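Local coordinates for amidohydrolase family protein (Acinetobacter baumannii, PDB 4I6K) that probably hydrolyses the lactone 2-pyrone-4,6-dicarboxylic acid, as a member of the amidohydrolase family, and is seen here with citric acid bound, at residues Ile59-Leu62 against Asp63-Asn66; Ser200-Val204 against Lys205-Ile209. All blocks are in the same frame, centred on the assembly; numbering follows the deposited sequence.

Contact 1: residues Ile59-Leu62 against Asp63-Asn66; sequences ISHL and DEHN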
loop_
_atom_site.group_PDB
_atom_site.type_symbol
_atom_site.label_atom_id
_atom_site.label_comp_id
_atom_site.label_asym_id
_atom_site.label_seq_id
_atom_site.Cartn_x
_atom_site.Cartn_y
_atom_site.Cartn_z
ATOM N N ILE A 59 -11.371 11.222 6.699
ATOM C CA ILE A 59 -12.751 11.010 6.268
ATOM C C ILE A 59 -13.276 12.277 5.617
ATOM O O ILE A 59 -14.131 12.228 4.730
ATOM C CB ILE A 59 -13.694 10.603 7.433
ATOM C CG1 ILE A 59 -13.849 9.082 7.516
ATOM C CG2 ILE A 59 -15.079 11.157 7.196
ATOM C CD1 ILE A 59 -12.572 8.334 7.687
ATOM N N SER A 60 -12.758 13.423 6.049
ATOM C CA SER A 60 -13.191 14.689 5.464
ATOM C C SER A 60 -12.776 14.819 3.999
ATOM O O SER A 60 -13.520 15.352 3.180
ATOM C CB SER A 60 -12.646 15.863 6.262
ATOM O OG SER A 60 -13.148 17.065 5.732
ATOM N N HIS A 61 -11.579 14.341 3.669
ATOM C CA HIS A 61 -11.133 14.337 2.278
ATOM C C HIS A 61 -11.907 13.338 1.414
ATOM O O HIS A 61 -12.192 13.610 0.247
ATOM C CB HIS A 61 -9.640 14.053 2.193
ATOM C CG HIS A 61 -8.789 15.165 2.718
ATOM N ND1 HIS A 61 -8.062 15.060 3.883
ATOM C CD2 HIS A 61 -8.562 16.411 2.242
ATOM C CE1 HIS A 61 -7.411 16.190 4.098
ATOM N NE2 HIS A 61 -7.694 17.024 3.113
ATOM N N LEU A 62 -12.232 12.179 1.988
ATOM C CA LEU A 62 -13.035 11.179 1.289
ATOM C C LEU A 62 -14.393 11.767 0.930
ATOM O O LEU A 62 -14.852 11.652 -0.208
ATOM C CB LEU A 62 -13.222 9.922 2.148
ATOM C CG LEU A 62 -11.972 9.127 2.539
ATOM C CD1 LEU A 62 -12.370 7.793 3.171
ATOM C CD2 LEU A 62 -11.086 8.900 1.330
ATOM N N ASP A 63 -15.033 12.387 1.918
ATOM C CA ASP A 63 -16.324 13.049 1.726
ATOM C C ASP A 63 -16.268 14.103 0.625
ATOM O O ASP A 63 -17.079 14.081 -0.303
ATOM C CB ASP A 63 -16.785 13.677 3.035
ATOM C CG ASP A 63 -17.077 12.641 4.088
ATOM O OD1 ASP A 63 -17.162 12.993 5.283
ATOM O OD2 ASP A 63 -17.228 11.458 3.710
ATOM N N GLU A 64 -15.289 15.001 0.715
ATOM C CA GLU A 64 -15.126 16.077 -0.259
ATOM C C GLU A 64 -14.935 15.588 -1.695
ATOM O O GLU A 64 -15.068 16.374 -2.636
ATOM C CB GLU A 64 -13.955 16.985 0.127
ATOM C CG GLU A 64 -14.065 17.578 1.523
ATOM C CD GLU A 64 -13.024 18.651 1.803
ATOM O OE1 GLU A 64 -13.332 19.574 2.588
ATOM O OE2 GLU A 64 -11.906 18.573 1.244
ATOM N N HIS A 65 -14.624 14.307 -1.873
ATOM C CA HIS A 65 -14.390 13.761 -3.219
ATOM C C HIS A 65 -15.234 12.535 -3.543
ATOM O O HIS A 65 -14.938 11.785 -4.479
ATOM C CB HIS A 65 -12.913 13.435 -3.425
ATOM C CG HIS A 65 -12.019 14.633 -3.359
ATOM N ND1 HIS A 65 -11.626 15.331 -4.482
ATOM C CD2 HIS A 65 -11.441 15.258 -2.307
ATOM C CE1 HIS A 65 -10.838 16.328 -4.124
ATOM N NE2 HIS A 65 -10.713 16.309 -2.811
ATOM N N ASN A 66 -16.280 12.327 -2.757
ATOM C CA ASN A 66 -17.206 11.241 -3.032
ATOM C C ASN A 66 -16.614 9.836 -2.872
ATOM O O ASN A 66 -17.088 8.876 -3.480
ATOM C CB ASN A 66 -17.804 11.435 -4.426
ATOM C CG ASN A 66 -18.560 12.739 -4.538
ATOM O OD1 ASN A 66 -19.315 13.096 -3.637
ATOM N ND2 ASN A 66 -18.347 13.469 -5.629
#
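This is a local contact at the C-terminal end of helix 55-64, where Ile59-Leu62 meets Asp63-Asn66, the segment in which the helix runs out into its C-terminal cap. The regular helix is still present at Asp63 N, which donates to Ile59 O at 3.0 Å in a nearly straight bond (168°). Two residues on, the spacing shortens from i-4 to i-3: His65 N reaches back to Leu62 O at 3.1 Å, from above the carbonyl plane. Asn66, with positive phi, is the C' residue of a Schellman motif. Its N bonds to Asp63 O, while Phe67 N returns to Leu62 O.

The side chains follow this turn. Asp63 CG sits anti to its own carbonyl carbon (chi1 -66°), which swings the carboxylate back beside the preceding turn; there OD1 lies 3.4 Å from Ile59 CG2, while OD2 makes a salt bridge with Arg95. His61 O lies in the plane of the His65 ring, at its edge, 3.1 Å from His65 CD2, and the ring's NE2 bonds to Glu261. His61 and Glu64 run side by side, ring and carboxylate planes 87° apart, and CD2 of His61 stays 4.1 Å from OE2 of Glu64.

Helix 55-64 links strands 28-32 and 69-73 of a beta-alpha-beta unit; from outside that unit, Tyr260 of helix 260-270 meets both histidine rings and touches Leu62, while Ile59 and Leu62 pack on Arg95.

Contact 2: residues Ser200-Val204 against Lys205-Ile209; sequences SLLNV and KQHWI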
loop_
_atom_site.group_PDB
_atom_site.type_symbol
_atom_site.label_atom_id
_atom_site.label_comp_id
_atom_site.label_asym_id
_atom_site.label_seq_id
_atom_site.Cartn_x
_atom_site.Cartn_y
_atom_site.Cartn_z
ATOM N N SER A 200 8.593 -8.988 -14.744
ATOM C CA SER A 200 8.459 -10.338 -15.277
ATOM C C SER A 200 7.945 -11.314 -14.206
ATOM O O SER A 200 7.378 -12.363 -14.518
ATOM C CB SER A 200 9.806 -10.817 -15.802
ATOM O OG SER A 200 10.712 -11.007 -14.722
ATOM N N LEU A 201 8.146 -10.962 -12.943
ATOM C CA LEU A 201 7.799 -11.856 -11.834
ATOM C C LEU A 201 6.336 -11.726 -11.473
ATOM O O LEU A 201 5.793 -12.539 -10.719
ATOM C CB LEU A 201 8.645 -11.536 -10.599
ATOM C CG LEU A 201 10.145 -11.745 -10.742
ATOM C CD1 LEU A 201 10.880 -11.257 -9.497
ATOM C CD2 LEU A 201 10.383 -13.220 -10.986
ATOM N N LEU A 202 5.705 -10.680 -11.994
ATOM C CA LEU A 202 4.313 -10.418 -11.682
ATOM C C LEU A 202 3.428 -11.509 -12.266
ATOM O O LEU A 202 3.605 -11.918 -13.428
ATOM C CB LEU A 202 3.887 -9.060 -12.231
ATOM C CG LEU A 202 4.511 -7.819 -11.598
ATOM C CD1 LEU A 202 4.127 -6.593 -12.409
ATOM C CD2 LEU A 202 4.060 -7.670 -10.151
ATOM N N ASN A 203 2.477 -11.976 -11.463
ATOM C CA ASN A 203 1.524 -12.976 -11.938
ATOM C C ASN A 203 0.105 -12.456 -11.827
ATOM O O ASN A 203 -0.325 -12.025 -10.756
ATOM C CB ASN A 203 1.680 -14.292 -11.172
ATOM C CG ASN A 203 0.925 -15.421 -11.815
ATOM O OD1 ASN A 203 -0.310 -15.388 -11.890
ATOM N ND2 ASN A 203 1.657 -16.435 -12.295
ATOM N N VAL A 204 -0.650 -12.541 -12.897
ATOM C CA VAL A 204 -1.961 -11.950 -12.915
ATOM C C VAL A 204 -2.841 -12.611 -11.865
ATOM O O VAL A 204 -3.833 -12.066 -11.455
ATOM C CB VAL A 204 -2.592 -11.988 -14.310
ATOM C CG1 VAL A 204 -2.959 -13.378 -14.694
ATOM C CG2 VAL A 204 -3.768 -11.090 -14.371
ATOM N N LYS A 205 -2.475 -13.805 -11.455
ATOM C CA LYS A 205 -3.298 -14.584 -10.523
ATOM C C LYS A 205 -3.003 -14.274 -9.064
ATOM O O LYS A 205 -3.668 -14.808 -8.175
ATOM C CB LYS A 205 -3.101 -16.090 -10.737
ATOM C CG LYS A 205 -3.920 -16.720 -11.874
ATOM C CD LYS A 205 -5.409 -16.686 -11.566
ATOM C CE LYS A 205 -6.022 -18.078 -11.635
ATOM N NZ LYS A 205 -5.391 -18.914 -12.691
ATOM N N GLN A 206 -2.000 -13.440 -8.804
ATOM C CA GLN A 206 -1.622 -13.183 -7.413
ATOM C C GLN A 206 -1.297 -11.749 -7.036
ATOM O O GLN A 206 -1.557 -11.332 -5.900
ATOM C CB GLN A 206 -0.458 -14.062 -6.974
ATOM C CG GLN A 206 -0.037 -13.748 -5.547
ATOM C CD GLN A 206 1.171 -14.543 -5.109
ATOM O OE1 GLN A 206 2.107 -14.759 -5.885
ATOM N NE2 GLN A 206 1.159 -14.984 -3.862
ATOM N N HIS A 207 -0.707 -11.004 -7.961
ATOM C CA HIS A 207 -0.162 -9.695 -7.609
ATOM C C HIS A 207 -1.065 -8.536 -7.963
ATOM O O HIS A 207 -1.717 -8.559 -9.001
ATOM C CB HIS A 207 1.200 -9.496 -8.259
ATOM C CG HIS A 207 2.199 -10.523 -7.853
ATOM N ND1 HIS A 207 2.559 -11.572 -8.672
ATOM C CD2 HIS A 207 2.890 -10.686 -6.705
ATOM C CE1 HIS A 207 3.448 -12.324 -8.050
ATOM N NE2 HIS A 207 3.665 -11.810 -6.854
ATOM N N TRP A 208 -1.087 -7.532 -7.083
ATOM C CA TRP A 208 -1.823 -6.284 -7.289
ATOM C C TRP A 208 -0.844 -5.127 -7.166
ATOM O O TRP A 208 0.093 -5.182 -6.357
ATOM C CB TRP A 208 -2.920 -6.101 -6.234
ATOM C CG TRP A 208 -3.929 -7.193 -6.189
ATOM C CD1 TRP A 208 -3.731 -8.476 -5.766
ATOM C CD2 TRP A 208 -5.306 -7.104 -6.582
ATOM N NE1 TRP A 208 -4.901 -9.198 -5.881
ATOM C CE2 TRP A 208 -5.885 -8.373 -6.366
ATOM C CE3 TRP A 208 -6.105 -6.076 -7.090
ATOM C CZ2 TRP A 208 -7.228 -8.641 -6.647
ATOM C CZ3 TRP A 208 -7.449 -6.346 -7.370
ATOM C CH2 TRP A 208 -7.990 -7.616 -7.150
ATOM N N ILE A 209 -1.068 -4.074 -7.951
ATOM C CA ILE A 209 -0.220 -2.892 -7.862
ATOM C C ILE A 209 -1.004 -1.625 -7.548
ATOM O O ILE A 209 -2.052 -1.352 -8.162
ATOM C CB ILE A 209 0.563 -2.660 -9.151
ATOM C CG1 ILE A 209 1.384 -3.896 -9.484
ATOM C CG2 ILE A 209 1.456 -1.451 -8.986
ATOM C CD1 ILE A 209 1.818 -3.953 -10.919
#
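The imidazole of His207 turns its edge to Asn203, whose CA lies in the ring plane, while CB of Gln206 lies over one face, 4.3 Å above the plane and offset toward the rim. Next to that CA, Asn203 N donates to His207 ND1 at 2.8 Å, tilted 16° from the plane. Accepting there implies that ND1 carries no proton in this contact. The ring comes within reach because His207 CG stands beside its own backbone N (chi1 -59°).

Asn203 O is gripped twice: His207 N arrives nearly end-on to the carbonyl at 3.0 Å, and Gln206 N at 2.9 Å from above its plane. The Asn203 side chain closes an Asx turn, OD1 taking Lys205 N at 2.7 Å on an in-plane lone pair. On the buried side, Leu202 CD2 rests 3.9 Å from His207 CB, and Leu202 CD1 meets Ile209 CD1 at 3.8 Å, the leucine and isoleucine crossing at about a right angle.

Strand 176-178 hydrogen-bonds to Gln206 and Trp208, and Lys242 and Ile244 to Ile209. An Asx turn laid over a beta turn thus carries the chain from helix 193-201 into strand 207-210, an alpha-to-beta connection of the parallel (beta/alpha)8 barrel fold of amidohydrolases.

Contacts 1 and 2 are equivalent steps of the barrel, each at the point where a helix ends and the chain turns back toward the next parallel strand, yet they share no element. They lie on opposite sides of the chain's centre, about 31 Å apart between centres. Both are partly buried. Contact 1 stays on the outer helical layer and ends the helix with backbone bonds, its polar side chains reaching out to Arg95 and Glu261. Contact 2 runs inward from an exposed turn to a buried strand; there backbone bonds are joined by side-chain ones, from an asparagine amide and an imidazole, with a leucine-isoleucine pair packing alongside.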